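Local coordinates for protein enterochelin esterase (Salmonella enterica subsp. enterica serovar Typhimurium, PDB 3MGA) that probably hydrolyses the ester bonds of ferric enterobactin, the iron-loaded siderophore, so that the captured iron can be released inside the cell, at residues A[138-146]-A[211-219]; A[152-163]-A[386-397]. All coordinates share one frame; numbering follows the deposited sequence. Where two conformers were deposited one is given.

Interaction 1 (A[138-146]-A[211-219]); sequences SQSWRGGRG and QFWAENMPV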
# COMPACT_ATOMS: atom_id res chain seq x y z
N SER A 138 -12.38 -7.45 -14.17
CA SER A 138 -12.30 -6.05 -14.62
C SER A 138 -11.78 -5.07 -13.56
O SER A 138 -11.60 -3.89 -13.84
CB SER A 138 -13.68 -5.58 -15.09
OG SER A 138 -14.62 -5.64 -14.03
N GLN A 139 -11.57 -5.55 -12.34
CA GLN A 139 -11.08 -4.69 -11.27
C GLN A 139 -9.57 -4.82 -11.20
O GLN A 139 -9.00 -5.42 -10.29
CB GLN A 139 -11.77 -5.06 -9.96
CG GLN A 139 -13.28 -4.86 -10.06
CD GLN A 139 -14.02 -5.29 -8.81
OE1 GLN A 139 -13.42 -5.73 -7.83
NE2 GLN A 139 -15.34 -5.15 -8.85
N SER A 140 -8.93 -4.23 -12.22
CA SER A 140 -7.49 -4.25 -12.38
C SER A 140 -6.92 -2.83 -12.51
O SER A 140 -7.66 -1.87 -12.75
CB SER A 140 -7.15 -5.04 -13.63
OG SER A 140 -7.63 -6.37 -13.51
N TRP A 141 -5.61 -2.71 -12.32
CA TRP A 141 -4.92 -1.44 -12.43
C TRP A 141 -3.41 -1.68 -12.58
O TRP A 141 -2.96 -2.83 -12.59
CB TRP A 141 -5.20 -0.57 -11.19
CG TRP A 141 -4.65 -1.14 -9.90
CD1 TRP A 141 -3.50 -0.78 -9.27
CD2 TRP A 141 -5.25 -2.16 -9.10
NE1 TRP A 141 -3.34 -1.51 -8.13
CE2 TRP A 141 -4.40 -2.37 -7.99
CE3 TRP A 141 -6.42 -2.92 -9.20
CZ2 TRP A 141 -4.68 -3.30 -7.00
CZ3 TRP A 141 -6.70 -3.85 -8.22
CH2 TRP A 141 -5.84 -4.04 -7.13
N ARG A 142 -2.66 -0.59 -12.72
CA ARG A 142 -1.21 -0.66 -12.84
C ARG A 142 -0.67 -0.72 -11.42
O ARG A 142 -0.88 0.21 -10.65
CB ARG A 142 -0.66 0.56 -13.57
CG ARG A 142 -1.18 0.74 -15.00
CD ARG A 142 -0.97 -0.52 -15.85
NE ARG A 142 0.42 -0.99 -15.85
CZ ARG A 142 0.85 -2.05 -16.53
NH1 ARG A 142 0.02 -2.75 -17.29
NH2 ARG A 142 2.13 -2.40 -16.46
N GLY A 143 0.03 -1.80 -11.09
CA GLY A 143 0.53 -1.99 -9.73
C GLY A 143 1.59 -1.03 -9.22
O GLY A 143 1.79 -0.93 -8.00
N GLY A 144 2.27 -0.34 -10.13
CA GLY A 144 3.32 0.60 -9.75
C GLY A 144 4.71 0.00 -9.84
O GLY A 144 5.69 0.72 -10.06
N ARG A 145 4.80 -1.32 -9.68
CA ARG A 145 6.08 -2.03 -9.74
C ARG A 145 6.48 -2.41 -11.18
O ARG A 145 7.57 -2.95 -11.39
CB ARG A 145 6.00 -3.30 -8.90
CG ARG A 145 5.85 -3.10 -7.39
CD ARG A 145 7.16 -2.66 -6.72
NE ARG A 145 7.12 -2.90 -5.28
CZ ARG A 145 8.17 -2.80 -4.46
NH1 ARG A 145 9.37 -2.46 -4.92
NH2 ARG A 145 8.02 -3.06 -3.16
N GLY A 146 5.60 -2.16 -12.15
CA GLY A 146 5.90 -2.46 -13.56
C GLY A 146 5.01 -3.48 -14.26
O GLY A 146 5.30 -3.88 -15.39
N GLN A 211 2.71 10.09 -6.78
CA GLN A 211 2.53 9.64 -8.15
C GLN A 211 1.51 8.48 -8.21
O GLN A 211 0.65 8.45 -9.09
CB GLN A 211 3.87 9.25 -8.80
CG GLN A 211 4.60 8.01 -8.23
CD GLN A 211 5.03 8.12 -6.76
OE1 GLN A 211 5.13 9.21 -6.20
NE2 GLN A 211 5.30 6.97 -6.14
N PHE A 212 1.59 7.57 -7.24
CA PHE A 212 0.70 6.42 -7.19
C PHE A 212 -0.72 6.83 -6.84
O PHE A 212 -1.68 6.44 -7.52
CB PHE A 212 1.20 5.43 -6.14
CG PHE A 212 0.46 4.13 -6.14
CD1 PHE A 212 0.88 3.08 -6.95
CD2 PHE A 212 -0.65 3.95 -5.33
CE1 PHE A 212 0.19 1.89 -6.95
CE2 PHE A 212 -1.33 2.76 -5.32
CZ PHE A 212 -0.92 1.73 -6.12
N TRP A 213 -0.86 7.63 -5.79
CA TRP A 213 -2.18 8.09 -5.33
C TRP A 213 -2.80 9.14 -6.25
O TRP A 213 -3.95 9.52 -6.05
CB TRP A 213 -2.12 8.61 -3.89
CG TRP A 213 -1.60 7.58 -2.94
CD1 TRP A 213 -0.42 7.61 -2.27
CD2 TRP A 213 -2.21 6.33 -2.63
NE1 TRP A 213 -0.27 6.48 -1.52
CE2 TRP A 213 -1.35 5.66 -1.73
CE3 TRP A 213 -3.39 5.70 -3.02
CZ2 TRP A 213 -1.65 4.40 -1.20
CZ3 TRP A 213 -3.69 4.47 -2.50
CH2 TRP A 213 -2.82 3.82 -1.59
N ALA A 214 -2.05 9.60 -7.23
CA ALA A 214 -2.57 10.57 -8.21
C ALA A 214 -2.83 9.92 -9.57
O ALA A 214 -3.67 10.39 -10.32
CB ALA A 214 -1.61 11.75 -8.36
N GLU A 215 -2.13 8.83 -9.88
CA GLU A 215 -2.28 8.17 -11.19
C GLU A 215 -2.73 6.69 -11.15
O GLU A 215 -3.76 6.34 -11.73
CB GLU A 215 -0.98 8.32 -11.99
CG GLU A 215 -0.58 9.80 -12.20
CD GLU A 215 0.69 10.01 -13.04
OE1 GLU A 215 1.46 9.04 -13.25
OE2 GLU A 215 0.92 11.17 -13.46
N ASN A 216 -1.96 5.83 -10.48
CA ASN A 216 -2.30 4.39 -10.43
C ASN A 216 -3.60 4.09 -9.69
O ASN A 216 -4.40 3.26 -10.12
CB ASN A 216 -1.19 3.58 -9.78
CG ASN A 216 0.16 3.81 -10.43
OD1 ASN A 216 0.60 4.94 -10.55
ND2 ASN A 216 0.83 2.73 -10.80
N MSE A 217 -3.83 4.80 -8.60
CA MSE A 217 -5.01 4.59 -7.79
C MSE A 217 -5.43 5.95 -7.24
O MSE A 217 -5.19 6.25 -6.07
CB MSE A 217 -4.63 3.56 -6.73
CG MSE A 217 -5.71 3.05 -5.85
SE MSE A 217 -5.05 1.43 -4.98
CE MSE A 217 -5.06 0.26 -6.51
N PRO A 218 -6.04 6.79 -8.10
CA PRO A 218 -6.46 8.17 -7.74
C PRO A 218 -7.29 8.27 -6.47
O PRO A 218 -8.36 7.68 -6.37
CB PRO A 218 -7.25 8.64 -8.97
CG PRO A 218 -6.74 7.80 -10.09
CD PRO A 218 -6.47 6.45 -9.47
N VAL A 219 -6.77 9.04 -5.52
CA VAL A 219 -7.40 9.21 -4.22
C VAL A 219 -8.49 10.30 -4.17
O VAL A 219 -9.26 10.35 -3.22
CB VAL A 219 -6.30 9.54 -3.17
CG1 VAL A 219 -5.76 10.96 -3.39
CG2 VAL A 219 -6.81 9.38 -1.76

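Interaction 2 (A[152-163]-A[386-397]); sequences LEMPDAPLQPGW and LCWRGGLTQGLM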
# COMPACT_ATOMS: atom_id res chain seq x y z
N LEU A 152 -8.93 -8.89 -5.36
CA LEU A 152 -9.70 -9.99 -4.79
C LEU A 152 -10.04 -9.62 -3.36
O LEU A 152 -9.17 -9.17 -2.60
CB LEU A 152 -8.91 -11.29 -4.81
CG LEU A 152 -9.65 -12.53 -4.30
CD1 LEU A 152 -11.02 -12.67 -4.95
CD2 LEU A 152 -8.81 -13.79 -4.52
N GLU A 153 -11.30 -9.80 -2.99
CA GLU A 153 -11.75 -9.48 -1.64
C GLU A 153 -12.71 -10.54 -1.11
O GLU A 153 -13.65 -10.91 -1.79
CB GLU A 153 -12.50 -8.15 -1.64
CG GLU A 153 -11.75 -6.98 -2.25
CD GLU A 153 -12.46 -5.66 -2.00
OE1 GLU A 153 -11.89 -4.60 -2.33
OE2 GLU A 153 -13.59 -5.67 -1.46
N MSE A 154 -12.46 -11.02 0.10
CA MSE A 154 -13.36 -12.00 0.70
C MSE A 154 -14.55 -11.21 1.25
O MSE A 154 -14.45 -10.01 1.46
CB MSE A 154 -12.66 -12.81 1.79
CG MSE A 154 -11.63 -13.82 1.27
SE MSE A 154 -12.33 -15.14 -0.01
CE MSE A 154 -12.11 -14.23 -1.72
N PRO A 155 -15.69 -11.89 1.47
CA PRO A 155 -16.93 -11.23 1.88
C PRO A 155 -16.89 -10.38 3.14
O PRO A 155 -17.69 -9.48 3.27
CB PRO A 155 -17.89 -12.41 2.08
CG PRO A 155 -17.34 -13.49 1.23
CD PRO A 155 -15.88 -13.35 1.35
N ASP A 156 -15.96 -10.65 4.04
CA ASP A 156 -15.89 -9.90 5.28
C ASP A 156 -14.73 -8.91 5.34
O ASP A 156 -14.36 -8.45 6.42
CB ASP A 156 -15.87 -10.86 6.47
CG ASP A 156 -17.18 -11.62 6.62
OD1 ASP A 156 -18.26 -11.01 6.42
OD2 ASP A 156 -17.14 -12.83 6.96
N ALA A 157 -14.17 -8.58 4.17
CA ALA A 157 -13.10 -7.59 4.10
C ALA A 157 -13.74 -6.29 4.59
O ALA A 157 -14.84 -5.95 4.15
CB ALA A 157 -12.61 -7.44 2.67
N PRO A 158 -13.07 -5.57 5.49
CA PRO A 158 -13.70 -4.34 6.02
C PRO A 158 -13.95 -3.28 4.96
O PRO A 158 -13.23 -3.22 3.96
CB PRO A 158 -12.68 -3.85 7.05
CG PRO A 158 -11.36 -4.33 6.50
CD PRO A 158 -11.66 -5.68 5.90
N LEU A 159 -14.97 -2.46 5.16
CA LEU A 159 -15.27 -1.40 4.21
C LEU A 159 -14.08 -0.44 4.08
O LEU A 159 -13.36 -0.20 5.06
CB LEU A 159 -16.53 -0.63 4.62
CG LEU A 159 -17.88 -1.36 4.61
CD1 LEU A 159 -19.00 -0.42 5.11
CD2 LEU A 159 -18.21 -1.90 3.21
N GLN A 160 -13.86 0.06 2.87
CA GLN A 160 -12.80 1.02 2.55
C GLN A 160 -13.47 2.37 2.31
O GLN A 160 -13.89 2.64 1.20
CB GLN A 160 -12.04 0.56 1.33
CG GLN A 160 -11.34 -0.74 1.59
CD GLN A 160 -10.36 -1.13 0.52
OE1 GLN A 160 -10.68 -1.12 -0.67
NE2 GLN A 160 -9.17 -1.51 0.93
N PRO A 161 -13.54 3.22 3.35
CA PRO A 161 -14.24 4.50 3.28
C PRO A 161 -13.88 5.35 2.08
O PRO A 161 -12.70 5.58 1.82
CB PRO A 161 -13.82 5.21 4.58
CG PRO A 161 -13.27 4.17 5.46
CD PRO A 161 -12.67 3.16 4.54
N GLY A 162 -14.91 5.80 1.36
CA GLY A 162 -14.75 6.66 0.19
C GLY A 162 -14.60 5.91 -1.11
O GLY A 162 -15.14 6.34 -2.14
N TRP A 163 -13.86 4.80 -1.07
CA TRP A 163 -13.62 3.99 -2.25
C TRP A 163 -14.88 3.22 -2.67
O TRP A 163 -14.98 2.79 -3.81
CB TRP A 163 -12.45 3.02 -2.00
CG TRP A 163 -11.19 3.73 -1.63
CD1 TRP A 163 -10.75 4.01 -0.37
CD2 TRP A 163 -10.23 4.28 -2.53
NE1 TRP A 163 -9.56 4.69 -0.43
CE2 TRP A 163 -9.22 4.87 -1.75
CE3 TRP A 163 -10.12 4.32 -3.92
CZ2 TRP A 163 -8.11 5.49 -2.31
CZ3 TRP A 163 -9.02 4.93 -4.49
CH2 TRP A 163 -8.02 5.52 -3.68
N LEU A 386 -3.78 -2.18 -2.39
CA LEU A 386 -5.23 -2.36 -2.40
C LEU A 386 -5.75 -2.21 -0.96
O LEU A 386 -6.82 -1.65 -0.74
CB LEU A 386 -5.60 -3.72 -2.96
CG LEU A 386 -7.09 -4.05 -3.05
CD1 LEU A 386 -7.74 -3.19 -4.10
CD2 LEU A 386 -7.28 -5.52 -3.37
N CYS A 387 -5.00 -2.71 0.02
CA CYS A 387 -5.38 -2.59 1.42
C CYS A 387 -5.07 -1.20 1.93
O CYS A 387 -5.89 -0.59 2.63
CB CYS A 387 -4.64 -3.61 2.30
SG CYS A 387 -4.90 -5.34 1.87
N TRP A 388 -3.88 -0.70 1.59
CA TRP A 388 -3.48 0.62 2.06
C TRP A 388 -4.45 1.71 1.66
O TRP A 388 -4.67 2.64 2.43
CB TRP A 388 -2.08 1.05 1.59
CG TRP A 388 -0.94 0.12 1.87
CD1 TRP A 388 -0.78 -0.67 2.95
CD2 TRP A 388 0.27 0.02 1.11
NE1 TRP A 388 0.42 -1.34 2.88
CE2 TRP A 388 1.09 -0.91 1.77
CE3 TRP A 388 0.73 0.61 -0.08
CZ2 TRP A 388 2.35 -1.28 1.27
CZ3 TRP A 388 1.99 0.23 -0.57
CH2 TRP A 388 2.77 -0.70 0.10
N ARG A 389 -5.04 1.62 0.47
CA ARG A 389 -5.95 2.69 0.03
C ARG A 389 -7.06 2.92 1.06
O ARG A 389 -7.45 4.06 1.29
CB ARG A 389 -6.57 2.40 -1.34
CG ARG A 389 -7.78 1.46 -1.32
CD ARG A 389 -8.31 1.24 -2.70
NE ARG A 389 -9.57 0.50 -2.69
CZ ARG A 389 -10.30 0.27 -3.78
NH1 ARG A 389 -11.44 -0.41 -3.67
NH2 ARG A 389 -9.90 0.70 -4.97
N GLY A 390 -7.55 1.84 1.66
CA GLY A 390 -8.62 1.94 2.66
C GLY A 390 -8.12 2.45 3.99
O GLY A 390 -8.80 3.19 4.69
N GLY A 391 -6.91 2.04 4.36
CA GLY A 391 -6.32 2.47 5.62
C GLY A 391 -5.91 3.92 5.54
O GLY A 391 -5.79 4.61 6.57
N LEU A 392 -5.69 4.39 4.32
CA LEU A 392 -5.28 5.76 4.11
C LEU A 392 -6.46 6.66 4.52
O LEU A 392 -6.30 7.59 5.30
CB LEU A 392 -4.92 6.00 2.64
CG LEU A 392 -3.88 7.07 2.32
CD1 LEU A 392 -3.92 7.38 0.80
CD2 LEU A 392 -4.06 8.34 3.11
N THR A 393 -7.66 6.36 4.01
CA THR A 393 -8.83 7.17 4.32
C THR A 393 -9.28 6.98 5.76
O THR A 393 -9.71 7.95 6.40
CB THR A 393 -10.02 6.91 3.35
OG1 THR A 393 -10.40 5.52 3.40
CG2 THR A 393 -9.64 7.29 1.94
N GLN A 394 -9.19 5.75 6.27
CA GLN A 394 -9.58 5.49 7.66
C GLN A 394 -8.61 6.17 8.62
O GLN A 394 -9.01 6.68 9.66
CB GLN A 394 -9.62 3.99 7.95
CG GLN A 394 -10.01 3.66 9.39
CD GLN A 394 -11.40 4.15 9.76
OE1 GLN A 394 -12.41 3.63 9.27
NE2 GLN A 394 -11.46 5.12 10.66
N GLY A 395 -7.33 6.19 8.24
CA GLY A 395 -6.29 6.81 9.04
C GLY A 395 -6.48 8.30 9.18
O GLY A 395 -6.22 8.85 10.24
N LEU A 396 -6.91 8.96 8.11
CA LEU A 396 -7.17 10.40 8.13
C LEU A 396 -8.34 10.70 9.07
O LEU A 396 -8.35 11.71 9.77
CB LEU A 396 -7.46 10.91 6.72
CG LEU A 396 -6.27 10.92 5.76
CD1 LEU A 396 -6.73 10.97 4.30
CD2 LEU A 396 -5.30 12.08 6.09
N MSE A 397 -9.33 9.81 9.09
CA MSE A 397 -10.50 9.96 9.97
C MSE A 397 -10.08 9.83 11.43
O MSE A 397 -10.57 10.56 12.29
CB MSE A 397 -11.60 8.95 9.60
CG MSE A 397 -12.20 9.19 8.22
SE MSE A 397 -13.40 7.77 7.57
CE MSE A 397 -14.72 7.82 8.99
O HOH W 1 -8.75 -1.33 3.89

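Interaction 1 (A[138-146]-A[211-219])
One hydrogen bond ties N216 to the backbone of R142: ND2 donates to R142 O over 3.0 Å, nearly straight at 163°. The acceptor lies close to the plane of the N216 amide, whereas the donor stands above the R142 carbonyl plane, well off the lone-pair directions. CG of N216 sits anti to its own carbonyl carbon (chi1 -54°), which sends the amide across to the end of strand 140-142. This is also where the two backbones come nearest, the CA atoms of R142 and N216 being 5.7 Å apart. The same ND2 lies 3.4 Å from G144 CA, where the absence of a side chain lets the amide settle against the main chain.

Apolar contacts accompany this bond. The selenomethionine side chain of M217 lies over one face of the W141 indole as a Met-aromatic contact, on the side of the five-membered ring. The exact position of its methyl is doubtful, since it is modelled too close to the ring and belongs to one of two conformers. The F212 ring instead offers its edge to the glycine turn, CE1 approaching G143 O at 3.4 Å near the ring plane, while N216 CB covers one of its faces.

Helix 210-216 contains a wider pi-type turn at 212-216. Strand 140-142 is the edge strand of the N-terminal domain's second sheet, paired with 148-153, and it meets the helix with axes 9.8 Å apart and directions 131° from each other. Helix 385-399 backs the contact, L386 touching W141 and A385 touching F212; A214 and E215 of the 211-219 segment pack on W190 of strand 185-193.

Interaction 2 (A[152-163]-A[386-397])
Backbone meets backbone at Q160 and G390, whose CA atoms are 4.3 Å apart, an approach that the glycine's lack of a side chain permits. The chain leaves strand 148-153 at E153, turns through a type I beta turn at M154-A157, and runs as an irregular link beside helix 385-399, with P161 falling next to T393.

Q160 lies across R389 at about a right angle and uses both ends of its amide. NE2 donates to L386 O at 2.9 Å and to a water that in turn donates to C387 O, so it serves two carbonyls of one helical turn. OE1 accepts from R389 NE at 2.8 Å, with a weaker bond from NH1; NE comes from above the Q160 carbonyl plane, although OE1 lies near the guanidinium plane. These bonds fix the amide's rotation.

R389 then spreads over the W163 indole. Its chain runs extended from CG to NE after a first torsion of 82°, laying CD over the ring centre, CG over the five-membered ring in a CH-pi contact, and the guanidinium only 9° from parallel with the indole. W163 NE1 reaches back to R389 O at 2.8 Å in a weak, bent bond of 128°. L386 CD1 covers the guanidinium's other face. The carboxylate of E153 lies beyond salt-bridge distance, out of the guanidinium plane; no N-H points at it, but its negative charge may favour the R389 cation from a distance.

The T393 hydroxyl is 2.8 Å from P161 O, with G390 O as a competing acceptor, and M397 SE touches P161 CB at 4.0 Å.

The arrangement is an interdomain linker laid along a helix: it leads from the N-terminal E-set-like beta domain to the alpha/beta-hydrolase domain, whose last long helix receives it.

Interactions 1 and 2, their centres 15 Å apart, are adjoining parts of the interface between the N-terminal beta domain and the esterase domain. Their first segments include neighbouring strands of one sheet, 140-142 and 148-153. They touch directly: W141 CH2 packs on L386 CD1 at 3.7 Å, W213 CH2 on R389 CA at 3.7 Å, and P218 O meets W163 CZ3 at 3.4 Å. A bound PEG, probably from the crystallisation liquor, lies about 4 Å from the W141 side chain, and one, probably the same molecule, about 3 Å from that of R389. W213 also bonds Q288, next to S289 in a probable nucleophile elbow, which links this interface to the likely catalytic region.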